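Local coordinates for lipopolysaccharide heptosyltransferase 2 (Escherichia coli, PDB 1PSW), which catalyses the transfer of the second heptose from ADP-heptose onto the heptosyl-Kdo2-lipid A module during synthesis of the lipopolysaccharide inner core, at residues M1-I6 with R83-P88; Q30-V35 with E50-I55. All coordinates share one frame; numbering follows the deposited sequence.

Contact 1. Residues M1-I6 with R83-P88; sequences MKILVI and RAYVLP
Arg83 N donates to Lys2 O across 3.2 Å, the first of five backbone bonds that zip these two parallel strands together. Farther out on Arg83, the selenomethionine Met1 lays its CE over one face of the guanidinium, 4.2 Å from NE, and NH1 makes a weak hydrogen bond to Tyr28 OH. Arg83 O takes Leu4 N. Ala84 is small, and its CB sits 3.7 Å from Leu4 O, the carbonyl that also accepts Tyr85 N at 2.9 Å. Tyr85 holds CG anti to its own carbonyl carbon (chi1 -67°), and Ile3 CG2 meets the ring edge-on in the ring plane, 3.5 Å from CD2. Tyr85 O then accepts Ile6 N in an almost straight bond of 173°. On the other face of the sheet, Val86 lies side by side with Ile6, CG2 against CG1. Leu87 N closes the series on Ile6 O, while its CD1 reaches Val5 CG1 at 3.8 Å. Last comes Pro88, whose ring crosses Ile6 nearly at a right angle, CD 3.9 Å from CG2. Helix 11-27 covers the Tyr85 face and Pro97 the Val86 face: a central strand pair in the parallel, Rossmann-like N-terminal sheet of a GT-B glycosyltransferase.

Contact 2. Residues Q30-V35 with E50-I55; sequences QAIIDV and EVNEAI
Asp34 and Asn52 meet side by side, carboxylate to amide, where strands 32-37 and 51-56 of a beta-alpha-beta unit run parallel, with helix 42-45 in the connection between them. Strand 51-56 is the outermost on this side of the N-terminal Rossmann-like sheet and is only loosely paired.

CB of Asp34 rests 4.0 Å from Ile55 CG1 and also faces Glu53 O. CG stands anti to the residue's own carbonyl carbon (chi1 -68°), and the two oxygens beyond it have different partners. OD1 uses its syn lone pair to accept Asn52 ND2 at 3.0 Å; the two flat groups are turned only 27° from each other, and OD1 stays close to the amide plane. OD1 also lies 3.4 Å from Glu53 CB. OD2 takes a hydrogen bond from a water at 2.6 Å, which donates in turn to Glu53 OE1; OD2 is also hydrogen-bonded to Tyr81 OH. That bridging water probably eases the closeness of two acidic groups. An alanine at Asp34 would probably leave the Asn52 amide without this acceptor and freer to turn, and the Tyr81 hydroxyl and the water without their shared partner.

Ile32 CG2 packs against the same amide, 3.5 Å from Asn52 ND2. On the other face, the side chains of Val35 and Val51 cross at about a right angle, CG2 3.9 Å from CG2, with Leu45 of helix 42-45 touching both valines. Backbone pairing is patchy: Asn52 N binds Ile33 O, Val35 N binds Glu53 O, and the Ile55 N bond to Val35 O is weak, bent to 124°. A water fills in at each end of the pairing: one accepts from Ile33 N and lies 2.6 Å from Glu50 O; the other lies 2.6 Å from Val35 O and close to Ile55 O.

How the contacts relate
Contacts 1 and 2 lie side by side in one sheet, their centres about 9 Å apart, and strands 2-6 and 32-37 join them. Ile3 N probably bonds to Ile32 O and Val5 N to Asp34 O, each at 2.8 Å. The strand order here is 51-56, 32-37, 2-6, 83-86. Contact 1 is the buried, regularly bonded inner pair; contact 2 is the partly buried outer one, patched with water. Side chains bridge them too: Val5 touches both Ile33 and Val35, and Lys2 NZ comes 3.4 Å from Ile32 CG2. Both contacts belong to the N-terminal half of the GT-B fold; no donor or acceptor substrate marks the active site here.

Contact 1. Residues M1-I6 with R83-P88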
# COMPACT_ATOMS: atom_id res chain seq x y z
N MSE A 1 -0.69 6.57 -26.88
CA MSE A 1 -1.06 7.33 -25.64
C MSE A 1 0.02 7.20 -24.57
O MSE A 1 -0.10 6.39 -23.65
CB MSE A 1 -2.39 6.80 -25.10
CG MSE A 1 -2.87 7.51 -23.86
SE MSE A 1 -3.02 9.39 -24.20
CE MSE A 1 -4.91 9.45 -24.60
N LYS A 2 1.06 8.03 -24.68
CA LYS A 2 2.18 8.00 -23.73
C LYS A 2 1.86 8.86 -22.50
O LYS A 2 1.72 10.07 -22.59
CB LYS A 2 3.46 8.53 -24.38
CG LYS A 2 3.85 7.82 -25.67
CD LYS A 2 4.28 6.38 -25.44
CE LYS A 2 5.57 6.29 -24.64
NZ LYS A 2 6.08 4.88 -24.54
N ILE A 3 1.77 8.20 -21.36
CA ILE A 3 1.44 8.90 -20.13
C ILE A 3 2.55 8.82 -19.08
O ILE A 3 3.13 7.76 -18.85
CB ILE A 3 0.14 8.31 -19.53
CG1 ILE A 3 -0.99 8.42 -20.56
CG2 ILE A 3 -0.22 9.04 -18.26
CD1 ILE A 3 -2.24 7.63 -20.21
N LEU A 4 2.84 9.96 -18.47
CA LEU A 4 3.85 10.03 -17.42
C LEU A 4 3.12 10.29 -16.11
O LEU A 4 2.33 11.24 -16.01
CB LEU A 4 4.84 11.16 -17.68
CG LEU A 4 5.78 11.46 -16.50
CD1 LEU A 4 6.67 10.26 -16.23
CD2 LEU A 4 6.64 12.70 -16.81
N VAL A 5 3.38 9.47 -15.11
CA VAL A 5 2.75 9.64 -13.81
C VAL A 5 3.78 9.91 -12.73
O VAL A 5 4.77 9.19 -12.62
CB VAL A 5 1.93 8.38 -13.41
CG1 VAL A 5 1.40 8.53 -11.98
CG2 VAL A 5 0.78 8.18 -14.37
N ILE A 6 3.55 10.96 -11.95
CA ILE A 6 4.44 11.28 -10.85
C ILE A 6 3.78 10.57 -9.68
O ILE A 6 2.76 11.02 -9.17
CB ILE A 6 4.49 12.80 -10.57
CG1 ILE A 6 4.87 13.56 -11.84
CG2 ILE A 6 5.46 13.09 -9.44
CD1 ILE A 6 6.23 13.19 -12.42
N ARG A 83 0.44 12.97 -22.05
CA ARG A 83 -0.19 13.48 -20.83
C ARG A 83 0.67 13.22 -19.61
O ARG A 83 1.60 12.42 -19.64
CB ARG A 83 -1.54 12.80 -20.61
CG ARG A 83 -2.57 13.03 -21.69
CD ARG A 83 -3.90 12.42 -21.28
NE ARG A 83 -4.99 12.86 -22.14
CZ ARG A 83 -6.28 12.67 -21.87
NH1 ARG A 83 -6.63 12.04 -20.75
NH2 ARG A 83 -7.21 13.10 -22.71
N ALA A 84 0.35 13.91 -18.52
CA ALA A 84 1.06 13.74 -17.27
C ALA A 84 0.08 13.87 -16.11
O ALA A 84 -0.85 14.68 -16.17
CB ALA A 84 2.17 14.78 -17.14
N TYR A 85 0.27 13.06 -15.08
CA TYR A 85 -0.58 13.09 -13.89
C TYR A 85 0.32 13.22 -12.68
O TYR A 85 1.22 12.40 -12.48
CB TYR A 85 -1.42 11.81 -13.79
CG TYR A 85 -2.45 11.65 -14.87
CD1 TYR A 85 -3.74 12.18 -14.73
CD2 TYR A 85 -2.14 11.00 -16.07
CE1 TYR A 85 -4.67 12.08 -15.76
CE2 TYR A 85 -3.08 10.90 -17.10
CZ TYR A 85 -4.33 11.44 -16.94
OH TYR A 85 -5.26 11.36 -17.96
N VAL A 86 0.09 14.24 -11.86
CA VAL A 86 0.89 14.45 -10.66
C VAL A 86 0.05 14.05 -9.46
O VAL A 86 -0.98 14.68 -9.18
CB VAL A 86 1.32 15.93 -10.54
CG1 VAL A 86 2.25 16.12 -9.35
CG2 VAL A 86 2.02 16.38 -11.82
N LEU A 87 0.47 12.99 -8.77
CA LEU A 87 -0.29 12.48 -7.62
C LEU A 87 0.08 13.08 -6.27
O LEU A 87 -0.78 13.25 -5.41
CB LEU A 87 -0.18 10.95 -7.58
CG LEU A 87 -0.67 10.27 -8.88
CD1 LEU A 87 -0.65 8.75 -8.74
CD2 LEU A 87 -2.09 10.75 -9.19
N PRO A 88 1.37 13.40 -6.06
CA PRO A 88 1.71 14.00 -4.77
C PRO A 88 1.05 15.38 -4.72
O PRO A 88 0.60 15.88 -5.76
CB PRO A 88 3.24 14.09 -4.82
CG PRO A 88 3.61 12.94 -5.72
CD PRO A 88 2.58 13.05 -6.81

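Contact 2. Residues Q30-V35 with E50-I55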
# COMPACT_ATOMS: atom_id res chain seq x y z
N GLN A 30 -4.64 1.76 -25.96
CA GLN A 30 -3.18 1.68 -25.94
C GLN A 30 -2.51 2.70 -25.02
O GLN A 30 -1.63 3.47 -25.45
CB GLN A 30 -2.64 1.84 -27.36
CG GLN A 30 -3.07 0.74 -28.33
CD GLN A 30 -4.52 0.84 -28.75
OE1 GLN A 30 -5.39 0.15 -28.22
NE2 GLN A 30 -4.80 1.71 -29.72
N ALA A 31 -2.92 2.71 -23.76
CA ALA A 31 -2.33 3.63 -22.79
C ALA A 31 -1.03 3.04 -22.25
O ALA A 31 -1.02 1.99 -21.61
CB ALA A 31 -3.32 3.88 -21.65
N ILE A 32 0.08 3.73 -22.53
CA ILE A 32 1.40 3.32 -22.07
C ILE A 32 1.72 4.22 -20.88
O ILE A 32 1.86 5.44 -21.03
CB ILE A 32 2.47 3.53 -23.18
CG1 ILE A 32 2.07 2.77 -24.45
CG2 ILE A 32 3.83 3.06 -22.70
CD1 ILE A 32 1.97 1.27 -24.26
N ILE A 33 1.83 3.61 -19.71
CA ILE A 33 2.06 4.37 -18.48
C ILE A 33 3.42 4.21 -17.82
O ILE A 33 3.81 3.11 -17.43
CB ILE A 33 0.98 4.01 -17.43
CG1 ILE A 33 -0.42 4.23 -18.03
CG2 ILE A 33 1.15 4.87 -16.19
CD1 ILE A 33 -1.53 3.50 -17.28
N ASP A 34 4.15 5.32 -17.70
CA ASP A 34 5.45 5.32 -17.04
C ASP A 34 5.23 6.02 -15.70
O ASP A 34 4.49 7.00 -15.62
CB ASP A 34 6.49 6.08 -17.87
CG ASP A 34 6.84 5.38 -19.17
OD1 ASP A 34 6.70 4.14 -19.24
OD2 ASP A 34 7.27 6.06 -20.12
N VAL A 35 5.86 5.50 -14.66
CA VAL A 35 5.71 6.08 -13.33
C VAL A 35 7.04 6.46 -12.73
O VAL A 35 7.96 5.64 -12.67
CB VAL A 35 5.00 5.10 -12.37
CG1 VAL A 35 4.83 5.75 -11.00
CG2 VAL A 35 3.65 4.71 -12.94
N GLU A 50 -0.05 -2.85 -15.24
CA GLU A 50 -0.48 -1.64 -15.92
C GLU A 50 0.68 -0.67 -16.17
O GLU A 50 0.58 0.22 -17.02
CB GLU A 50 -1.55 -0.91 -15.10
CG GLU A 50 -2.82 -1.72 -14.81
CD GLU A 50 -2.64 -2.77 -13.73
OE1 GLU A 50 -1.72 -2.64 -12.89
OE2 GLU A 50 -3.44 -3.74 -13.71
N VAL A 51 1.77 -0.85 -15.43
CA VAL A 51 2.93 0.03 -15.56
C VAL A 51 3.94 -0.44 -16.60
O VAL A 51 4.46 -1.55 -16.53
CB VAL A 51 3.63 0.20 -14.19
CG1 VAL A 51 4.92 0.99 -14.36
CG2 VAL A 51 2.69 0.90 -13.23
N ASN A 52 4.22 0.43 -17.56
CA ASN A 52 5.17 0.12 -18.62
C ASN A 52 6.60 0.17 -18.12
O ASN A 52 7.35 -0.79 -18.27
CB ASN A 52 5.01 1.09 -19.79
CG ASN A 52 6.04 0.86 -20.88
OD1 ASN A 52 6.16 -0.24 -21.42
ND2 ASN A 52 6.79 1.91 -21.22
N GLU A 53 6.98 1.30 -17.53
CA GLU A 53 8.34 1.47 -17.04
C GLU A 53 8.42 2.38 -15.81
O GLU A 53 7.62 3.30 -15.65
CB GLU A 53 9.21 2.06 -18.15
CG GLU A 53 10.69 2.10 -17.83
CD GLU A 53 11.48 2.91 -18.83
OE1 GLU A 53 11.34 2.66 -20.05
OE2 GLU A 53 12.24 3.81 -18.40
N ALA A 54 9.39 2.10 -14.95
CA ALA A 54 9.59 2.90 -13.75
C ALA A 54 10.74 3.87 -13.96
O ALA A 54 11.91 3.51 -13.82
CB ALA A 54 9.87 2.00 -12.56
N ILE A 55 10.42 5.11 -14.32
CA ILE A 55 11.42 6.15 -14.56
C ILE A 55 12.29 6.36 -13.32
O ILE A 55 11.79 6.81 -12.28
CB ILE A 55 10.77 7.49 -14.94
CG1 ILE A 55 9.82 7.30 -16.12
CG2 ILE A 55 11.83 8.52 -15.27
CD1 ILE A 55 10.48 6.71 -17.35
O HOH W 1 1.53 0.78 -19.42
O HOH W 2 8.99 4.46 -21.34
O HOH W 3 9.86 5.16 -11.01